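Local atomic coordinates of nucleoside phosphorylase, putative (Trypanosoma brucei, PDB entry 3BJE), a protein that works as a homodimeric uridine phosphorylase, splitting uridine with phosphate into uracil and ribose 1-phosphate. Residues L159-T164 with A312-S317; Q238-T243 with V287-E292; L146-S151 with A333-C338. All blocks are in the same frame, centred on the assembly; numbering follows the deposited sequence. Where two conformers were deposited one is given.

Contact 1: L159-T164 with A312-S317. With URA (uracil), chain D.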
loop_
_atom_site.group_PDB
_atom_site.type_symbol
_atom_site.label_atom_id
_atom_site.label_comp_id
_atom_site.label_asym_id
_atom_site.label_seq_id
_atom_site.Cartn_x
_atom_site.Cartn_y
_atom_site.Cartn_z
ATOM N N LEU A 159 20.854 5.979 11.196
ATOM C CA LEU A 159 21.223 6.552 9.903
ATOM C C LEU A 159 22.259 5.743 9.116
ATOM O O LEU A 159 22.773 6.227 8.105
ATOM C CB LEU A 159 21.676 8.020 10.056
ATOM C CG LEU A 159 20.638 8.940 10.707
ATOM C CD1 LEU A 159 21.218 10.324 10.928
ATOM C CD2 LEU A 159 19.361 9.004 9.860
ATOM N N ALA A 160 22.562 4.521 9.556
ATOM C CA ALA A 160 23.289 3.572 8.712
ATOM C C ALA A 160 22.436 3.197 7.496
ATOM O O ALA A 160 21.198 3.338 7.508
ATOM C CB ALA A 160 23.648 2.322 9.488
ATOM N N LEU A 161 23.121 2.739 6.450
ATOM C CA LEU A 161 22.460 2.231 5.248
ATOM C C LEU A 161 22.347 0.728 5.382
ATOM O O LEU A 161 23.341 0.013 5.383
ATOM C CB LEU A 161 23.231 2.608 3.982
ATOM C CG LEU A 161 22.532 2.297 2.643
ATOM C CD1 LEU A 161 21.194 3.050 2.491
ATOM C CD2 LEU A 161 23.470 2.597 1.459
ATOM N N ALA A 162 21.118 0.235 5.516
ATOM C CA ALA A 162 20.888 -1.193 5.663
ATOM C C ALA A 162 20.606 -1.791 4.279
ATOM O O ALA A 162 19.586 -1.486 3.627
ATOM C CB ALA A 162 19.737 -1.446 6.609
ATOM N N VAL A 163 21.529 -2.644 3.839
ATOM C CA VAL A 163 21.514 -3.214 2.504
ATOM C C VAL A 163 20.901 -4.605 2.590
ATOM O O VAL A 163 21.317 -5.413 3.412
ATOM C CB VAL A 163 22.956 -3.300 1.951
ATOM C CG1 VAL A 163 22.968 -3.854 0.523
ATOM C CG2 VAL A 163 23.603 -1.941 2.008
ATOM N N THR A 164 19.901 -4.866 1.748
ATOM C CA THR A 164 19.179 -6.131 1.766
ATOM C C THR A 164 19.967 -7.245 1.092
ATOM O O THR A 164 20.475 -7.044 -0.019
ATOM C CB THR A 164 17.839 -6.000 1.007
ATOM O OG1 THR A 164 17.026 -5.016 1.660
ATOM C CG2 THR A 164 17.088 -7.348 0.947
ATOM N N ALA A 312 18.307 -0.737 -0.396
ATOM C CA ALA A 312 19.147 -0.213 0.664
ATOM C C ALA A 312 18.348 0.904 1.292
ATOM O O ALA A 312 17.802 1.731 0.581
ATOM C CB ALA A 312 20.475 0.320 0.118
ATOM N N CYS A 313 18.272 0.931 2.620
ATOM C CA CYS A 313 17.417 1.896 3.295
ATOM C C CYS A 313 18.130 2.548 4.455
ATOM O O CYS A 313 18.791 1.867 5.215
ATOM C CB CYS A 313 16.162 1.208 3.825
ATOM S SG CYS A 313 15.129 0.411 2.571
ATOM N N VAL A 314 17.957 3.860 4.596
ATOM C CA VAL A 314 18.524 4.604 5.695
ATOM C C VAL A 314 17.725 4.315 6.975
ATOM O O VAL A 314 16.500 4.416 6.984
ATOM C CB VAL A 314 18.531 6.139 5.381
ATOM C CG1 VAL A 314 19.086 6.960 6.545
ATOM C CG2 VAL A 314 19.334 6.430 4.108
ATOM N N VAL A 315 18.436 3.997 8.060
ATOM C CA VAL A 315 17.780 3.660 9.329
ATOM C C VAL A 315 17.341 4.947 10.016
ATOM O O VAL A 315 18.169 5.685 10.542
ATOM C CB VAL A 315 18.701 2.817 10.241
ATOM C CG1 VAL A 315 18.051 2.517 11.618
ATOM C CG2 VAL A 315 19.078 1.523 9.549
ATOM N N VAL A 316 16.041 5.230 9.984
ATOM C CA VAL A 316 15.485 6.441 10.596
ATOM C C VAL A 316 14.747 6.177 11.910
ATOM O O VAL A 316 14.348 7.114 12.599
ATOM C CB VAL A 316 14.544 7.180 9.635
ATOM C CG1 VAL A 316 15.279 7.573 8.350
ATOM C CG2 VAL A 316 13.315 6.318 9.310
ATOM N N SER A 317 14.572 4.907 12.256
ATOM C CA SER A 317 13.935 4.550 13.512
ATOM C C SER A 317 14.701 3.412 14.150
ATOM O O SER A 317 14.881 2.354 13.555
ATOM C CB SER A 317 12.486 4.131 13.285
ATOM O OG SER A 317 11.910 3.676 14.498
HETATM N N1 URA D . 9.869 2.985 7.658
HETATM C C2 URA D . 9.225 1.891 8.120
HETATM O O2 URA D . 8.475 1.192 7.366
HETATM N N3 URA D . 9.354 1.539 9.390
HETATM C C4 URA D . 10.114 2.255 10.241
HETATM O O4 URA D . 10.200 1.872 11.420
HETATM C C5 URA D . 10.769 3.385 9.793
HETATM C C6 URA D . 10.625 3.737 8.464
#
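A312 sets its CB 3.7 Å from CD1 of L161, where strand 312-317 runs antiparallel to strand 161-164 in the buried sheet region of the phosphorylase fold. L161 CG lies anti to the backbone N (chi1 -172°), and the leucine leans over the neighbouring strand on the face that holds A312 and V314. Next, C313 forms a two-way backbone pair with A162. C313 N donates to A162 O at 2.9 Å, and C313 O accepts A162 N, also at 2.9 Å. This second bond is nearly straight, 169° at the hydrogen. A162 O also meets a CA-H of A312. The CB of V314 points to the same face as that of L161. V314 CG1 touches CD2 of L159 at 3.9 Å, and helix 329-348 lies against this face through M335 and C338. At V315 the pairing slips by one residue. L159 N gives a 2.8 Å bond to V315 O in the carbonyl plane, on a lone pair, while V315 N bonds to O of A160 at 2.9 Å, nearly along the C=O axis. L159 has a left-handed backbone (phi 68°), so L159 and A160 facing V315 form a G1 beta bulge. V316 and S317 run on into the uracil pocket. V316 CG2 is 3.8 Å from ring atom C6 of uracil, and S317 CB lies near its O4. The chemistry is therefore divided: backbone bonds satisfy the buried peptide groups between the strands, and the side chains that these strands turn to the helix face, L161, V163, A312 and V314, are apolar.

Contact 2: Q238-T243 with V287-E292. With URA (uracil), chain D.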
loop_
_atom_site.group_PDB
_atom_site.type_symbol
_atom_site.label_atom_id
_atom_site.label_comp_id
_atom_site.label_asym_id
_atom_site.label_seq_id
_atom_site.Cartn_x
_atom_site.Cartn_y
_atom_site.Cartn_z
ATOM N N GLN A 238 28.062 4.717 7.125
ATOM C CA GLN A 238 28.078 3.379 7.683
ATOM C C GLN A 238 27.004 2.553 6.977
ATOM O O GLN A 238 25.960 3.081 6.595
ATOM C CB GLN A 238 27.837 3.415 9.196
ATOM C CG GLN A 238 28.966 4.112 9.974
ATOM C CD GLN A 238 28.717 4.185 11.482
ATOM O OE1 GLN A 238 27.694 4.709 11.936
ATOM N NE2 GLN A 238 29.666 3.671 12.266
ATOM N N TYR A 239 27.289 1.268 6.800
ATOM C CA TYR A 239 26.324 0.335 6.245
ATOM C C TYR A 239 26.396 -1.037 6.897
ATOM O O TYR A 239 27.399 -1.399 7.528
ATOM C CB TYR A 239 26.482 0.211 4.726
ATOM C CG TYR A 239 27.697 -0.551 4.257
ATOM C CD1 TYR A 239 27.599 -1.881 3.842
ATOM C CD2 TYR A 239 28.927 0.062 4.193
ATOM C CE1 TYR A 239 28.720 -2.581 3.389
ATOM C CE2 TYR A 239 30.063 -0.627 3.747
ATOM C CZ TYR A 239 29.949 -1.946 3.344
ATOM O OH TYR A 239 31.070 -2.622 2.893
ATOM N N VAL A 240 25.300 -1.771 6.737
ATOM C CA VAL A 240 25.156 -3.138 7.215
ATOM C C VAL A 240 24.450 -3.959 6.133
ATOM O O VAL A 240 23.731 -3.402 5.304
ATOM C CB VAL A 240 24.345 -3.193 8.547
ATOM C CG1 VAL A 240 25.076 -2.436 9.655
ATOM C CG2 VAL A 240 22.924 -2.645 8.385
ATOM N N ILE A 241 24.671 -5.269 6.135
ATOM C CA ILE A 241 24.005 -6.171 5.196
ATOM C C ILE A 241 23.300 -7.264 5.969
ATOM O O ILE A 241 23.885 -7.855 6.877
ATOM C CB ILE A 241 24.974 -6.890 4.237
ATOM C CG1 ILE A 241 25.978 -5.913 3.622
ATOM C CG2 ILE A 241 24.166 -7.632 3.154
ATOM C CD1 ILE A 241 27.222 -6.589 3.107
ATOM N N GLY A 242 22.070 -7.568 5.575
ATOM C CA GLY A 242 21.327 -8.604 6.268
ATOM C C GLY A 242 19.924 -8.759 5.749
ATOM O O GLY A 242 19.603 -8.334 4.640
ATOM N N THR A 243 19.080 -9.363 6.576
ATOM C CA THR A 243 17.732 -9.688 6.164
ATOM C C THR A 243 16.803 -8.521 6.457
ATOM O O THR A 243 16.826 -7.946 7.552
ATOM C CB THR A 243 17.252 -10.974 6.871
ATOM O OG1 THR A 243 18.044 -12.077 6.432
ATOM C CG2 THR A 243 15.798 -11.273 6.551
ATOM N N VAL A 287 21.468 -11.722 10.153
ATOM C CA VAL A 287 20.460 -11.262 11.121
ATOM C C VAL A 287 19.473 -10.330 10.442
ATOM O O VAL A 287 19.680 -9.902 9.301
ATOM C CB VAL A 287 21.087 -10.528 12.332
ATOM C CG1 VAL A 287 22.156 -11.402 13.006
ATOM C CG2 VAL A 287 21.687 -9.188 11.912
ATOM N N VAL A 288 18.364 -10.050 11.123
ATOM C CA VAL A 288 17.385 -9.093 10.595
ATOM C C VAL A 288 17.883 -7.680 10.872
ATOM O O VAL A 288 17.873 -7.217 12.011
ATOM C CB VAL A 288 15.981 -9.284 11.201
ATOM C CG1 VAL A 288 14.990 -8.252 10.640
ATOM C CG2 VAL A 288 15.463 -10.697 10.959
ATOM N N THR A 289 18.336 -7.005 9.815
ATOM C CA THR A 289 18.913 -5.679 9.933
ATOM C C THR A 289 17.896 -4.550 9.861
ATOM O O THR A 289 18.135 -3.460 10.357
ATOM C CB THR A 289 19.973 -5.437 8.828
ATOM O OG1 THR A 289 19.458 -5.882 7.569
ATOM C CG2 THR A 289 21.299 -6.155 9.177
ATOM N N ASN A 290 16.765 -4.765 9.184
ATOM C CA ASN A 290 15.824 -3.679 9.036
ATOM C C ASN A 290 14.410 -4.144 8.779
ATOM O O ASN A 290 14.190 -5.284 8.398
ATOM C CB ASN A 290 16.280 -2.642 7.986
ATOM C CG ASN A 290 16.403 -3.208 6.574
ATOM O OD1 ASN A 290 16.846 -4.336 6.361
ATOM N ND2 ASN A 290 16.036 -2.386 5.591
ATOM N N ILE A 291 13.474 -3.228 9.012
ATOM C CA ILE A 291 12.043 -3.444 8.780
ATOM C C ILE A 291 11.514 -2.252 7.987
ATOM O O ILE A 291 11.784 -1.098 8.349
ATOM C CB ILE A 291 11.242 -3.512 10.101
ATOM C CG1 ILE A 291 11.772 -4.628 11.001
ATOM C CG2 ILE A 291 9.730 -3.668 9.824
ATOM C CD1 ILE A 291 11.319 -4.504 12.470
ATOM N N GLU A 292 10.768 -2.523 6.926
ATOM C CA GLU A 292 10.171 -1.474 6.100
ATOM C C GLU A 292 8.954 -2.055 5.344
ATOM O O GLU A 292 8.397 -3.105 5.758
ATOM C CB GLU A 292 11.220 -0.811 5.184
ATOM C CG GLU A 292 12.143 -1.766 4.411
ATOM C CD GLU A 292 11.395 -2.495 3.325
ATOM O OE1 GLU A 292 11.280 -1.916 2.222
ATOM O OE2 GLU A 292 10.916 -3.620 3.605
HETATM N N1 URA D . 9.869 2.985 7.658
HETATM C C2 URA D . 9.225 1.891 8.120
HETATM O O2 URA D . 8.475 1.192 7.366
HETATM N N3 URA D . 9.354 1.539 9.390
HETATM C C4 URA D . 10.114 2.255 10.241
HETATM O O4 URA D . 10.200 1.872 11.420
HETATM C C5 URA D . 10.769 3.385 9.793
HETATM C C6 URA D . 10.625 3.737 8.464
HETATM O O HOH W 1 23.513 -9.788 8.796
#
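T243 O is held by two groups of segment 287-292. T289 N donates to it at 2.9 Å, and the CA-H of V288 comes in beside that donor, with V288 CA 3.3 Å from T243 O. On the same edge of T243, its N donates to V287 O at 2.8 Å. This bond is almost straight, 171° at the hydrogen. Together the two bonds make T243 and V288 a parallel bridge. The short strands 239-243 and 288-292 run at 83° to each other, so they meet at this corner and then diverge. Such sharp turning fits the strongly curled mixed sheet of the nucleoside phosphorylase fold, in which strand 239-246 also pairs with strand 161-169. A water spans the widening gap on the V287 side: it donates to I241 O and accepts from V287 N. T289 fills the angle between the strands. Its OG1 lies between the backbone N and the carbonyl carbon (chi1 46°), close to the peptide of G242. CG2 of T289 rests 3.8 Å from CA of G242, where there is no side chain to intervene. The same methyl meets CG2 of V240 at 3.9 Å, and the V240 and T289 side chains lie alongside, pointing opposite ways. T289 OG1 also gives a long 3.3 Å hydrogen bond to N290 OD1. N290 OD1 has a second partner in T244 OG1, while T243 OG1 turns instead to E286. Further along, E292 makes a salt bridge to R145. The strand ends at the nucleobase, with CA of E292 3.4 Å from uracil O2.

Contact 3: L146-S151 with A333-C338. With URA (uracil), chain D; R1P (1-O-phosphono-alpha-D-ribofuranose), chain C.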
loop_
_atom_site.group_PDB
_atom_site.type_symbol
_atom_site.label_atom_id
_atom_site.label_comp_id
_atom_site.label_asym_id
_atom_site.label_seq_id
_atom_site.Cartn_x
_atom_site.Cartn_y
_atom_site.Cartn_z
ATOM N N LEU A 146 15.878 2.759 -2.826
ATOM C CA LEU A 146 16.585 3.578 -1.837
ATOM C C LEU A 146 15.515 4.172 -0.930
ATOM O O LEU A 146 14.739 5.035 -1.343
ATOM C CB LEU A 146 17.435 4.682 -2.479
ATOM C CG LEU A 146 18.068 5.688 -1.498
ATOM C CD1 LEU A 146 18.876 5.016 -0.363
ATOM C CD2 LEU A 146 18.938 6.693 -2.232
ATOM N N GLY A 147 15.449 3.657 0.300
ATOM C CA GLY A 147 14.356 3.979 1.178
ATOM C C GLY A 147 14.760 4.389 2.568
ATOM O O GLY A 147 15.921 4.722 2.826
ATOM N N THR A 148 13.771 4.422 3.454
ATOM C CA THR A 148 14.006 4.614 4.878
ATOM C C THR A 148 13.466 3.388 5.579
ATOM O O THR A 148 12.667 2.656 5.021
ATOM C CB THR A 148 13.326 5.886 5.430
ATOM O OG1 THR A 148 11.901 5.810 5.253
ATOM C CG2 THR A 148 13.912 7.147 4.754
ATOM N N CYS A 149 13.915 3.146 6.797
ATOM C CA CYS A 149 13.470 1.938 7.492
ATOM C C CYS A 149 13.664 2.021 8.987
ATOM O O CYS A 149 14.275 2.972 9.510
ATOM C CB CYS A 149 14.254 0.735 6.957
ATOM S SG CYS A 149 16.033 0.811 7.395
ATOM N N GLY A 150 13.128 1.028 9.689
ATOM C CA GLY A 150 13.463 0.804 11.090
ATOM C C GLY A 150 14.476 -0.315 11.209
ATOM O O GLY A 150 14.641 -1.100 10.266
ATOM N N SER A 151 15.189 -0.361 12.339
ATOM C CA SER A 151 16.055 -1.507 12.637
ATOM C C SER A 151 15.773 -2.068 14.025
ATOM O O SER A 151 15.748 -1.318 15.000
ATOM C CB SER A 151 17.538 -1.151 12.546
ATOM O OG SER A 151 18.345 -2.260 12.931
ATOM N N ALA A 333 21.286 14.760 5.183
ATOM C CA ALA A 333 22.716 14.593 4.907
ATOM C C ALA A 333 23.069 13.142 4.586
ATOM O O ALA A 333 23.849 12.865 3.666
ATOM C CB ALA A 333 23.543 15.091 6.090
ATOM N N ALA A 334 22.503 12.218 5.355
ATOM C CA ALA A 334 22.716 10.799 5.111
ATOM C C ALA A 334 22.139 10.405 3.758
ATOM O O ALA A 334 22.776 9.679 2.998
ATOM C CB ALA A 334 22.098 9.954 6.235
ATOM N N MET A 335 20.948 10.914 3.452
ATOM C CA MET A 335 20.288 10.573 2.197
ATOM C C MET A 335 21.090 11.092 1.005
ATOM O O MET A 335 21.172 10.414 -0.010
ATOM C CB MET A 335 18.849 11.102 2.171
ATOM C CG MET A 335 17.994 10.544 1.040
ATOM S SD MET A 335 17.880 8.734 1.002
ATOM C CE MET A 335 16.820 8.393 2.417
ATOM N N LYS A 336 21.722 12.263 1.134
ATOM C CA LYS A 336 22.557 12.783 0.051
ATOM C C LYS A 336 23.732 11.840 -0.248
ATOM O O LYS A 336 24.017 11.556 -1.406
ATOM C CB LYS A 336 23.039 14.208 0.357
ATOM C CG LYS A 336 21.908 15.224 0.291
ATOM C CD LYS A 336 22.371 16.658 0.459
ATOM C CE LYS A 336 21.212 17.557 0.935
ATOM N NZ LYS A 336 19.941 17.358 0.168
ATOM N N ARG A 337 24.374 11.316 0.792
ATOM C CA ARG A 337 25.476 10.362 0.598
ATOM C C ARG A 337 24.968 9.090 -0.060
ATOM O O ARG A 337 25.601 8.538 -0.945
ATOM C CB ARG A 337 26.134 9.992 1.929
ATOM C CG ARG A 337 26.830 11.145 2.622
ATOM C CD ARG A 337 27.628 10.640 3.814
ATOM N NE ARG A 337 26.759 10.246 4.922
ATOM C CZ ARG A 337 26.347 11.063 5.889
ATOM N NH1 ARG A 337 26.716 12.341 5.935
ATOM N NH2 ARG A 337 25.560 10.588 6.843
ATOM N N CYS A 338 23.815 8.615 0.396
ATOM C CA CYS A 338 23.305 7.331 -0.048
ATOM C C CYS A 338 22.770 7.404 -1.473
ATOM O O CYS A 338 22.833 6.412 -2.198
ATOM C CB CYS A 338 22.238 6.823 0.915
ATOM S SG CYS A 338 22.960 6.403 2.522
HETATM N N1 URA D . 9.869 2.985 7.658
HETATM C C2 URA D . 9.225 1.891 8.120
HETATM O O2 URA D . 8.475 1.192 7.366
HETATM N N3 URA D . 9.354 1.539 9.390
HETATM C C4 URA D . 10.114 2.255 10.241
HETATM O O4 URA D . 10.200 1.872 11.420
HETATM C C5 URA D . 10.769 3.385 9.793
HETATM C C6 URA D . 10.625 3.737 8.464
HETATM C C5 R1P C . 6.779 4.582 5.782
HETATM O O5 R1P C . 7.061 5.786 6.509
HETATM C C4 R1P C . 7.513 4.575 4.454
HETATM O O4 R1P C . 8.912 4.869 4.622
HETATM C C1 R1P C . 9.718 3.792 4.132
HETATM C C2 R1P C . 8.773 2.580 4.195
HETATM O O2 R1P C . 9.164 1.409 3.443
HETATM C C3 R1P C . 7.447 3.219 3.773
HETATM O O3 R1P C . 7.361 3.423 2.353
HETATM O O1 R1P C . 10.306 4.051 2.813
HETATM P P R1P C . 10.296 5.417 1.949
HETATM O O1P R1P C . 8.789 5.542 1.677
HETATM O O2P R1P C . 11.115 5.074 0.718
HETATM O O3P R1P C . 10.813 6.549 2.777
#
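The CA atoms of L146 and C338 stand 7.9 Å apart, the nearest backbone approach between strand 146-151 and helix 333-338. The axes of these short segments come within 10.2 Å and run at 146°, so the chains point roughly opposite ways. This is helix-on-sheet packing, as in alpha/beta folds: the C-terminal helix 329-348 lies against the strand that carries part of the active site of this phosphorylase. The contact is small and apolar. L146 reaches toward the helix. Its CG sits 3.9 Å from SD of M335, the two side chains passing each other from opposite sides of the interface. CD1 of L146 meets CB of C338 at 4.0 Å. Residues I339 and I342 continue the cover on L146. The M335 chain is bent at chi2 (56°) and chi3 (72°), and its CE ends among the strand atoms, 3.8 Å from O of G147. The same methyl lies 3.9 Å from CG2 of T148, whose side chain crosses that of M335 at about a right angle. T148 therefore faces two ways. Its methyl belongs to the packing with the helix, and its hydroxyl belongs to the ribose 1-phosphate site. G147 CA lies beside phosphate oxygen O2P. The peptide joining C149 and G150 lies over one face of the uracil ring, with G150 N 3.3 Å from its C4. R54, R145 and G50 add bonds to the sugar phosphate, as do H34 and R74 of the second subunit. T148 OG1 donates to phosphate oxygen O3P at 2.8 Å.

Overall arrangement
All three contacts are buried in the same curled, branched arrangement of strands, on which contact 3 packs a helix. In contact 1, strand 312-317 probably bonds to strand 146-151 of contact 3, through V314 with G147 and C149, and strand 161-164 to strand 239-243 of contact 2. Contacts 2 and 3 meet where I291 N probably donates to G150 O. The chemistry follows the fold. Contacts 1 and 2 join strand to strand by backbone bonds, antiparallel with a bulge in one and a brief parallel corner in the other. Contact 3 joins strand to helix by mostly apolar side-chain packing, without hydrogen bonds between its two segments. Each has one segment that reaches the uracil.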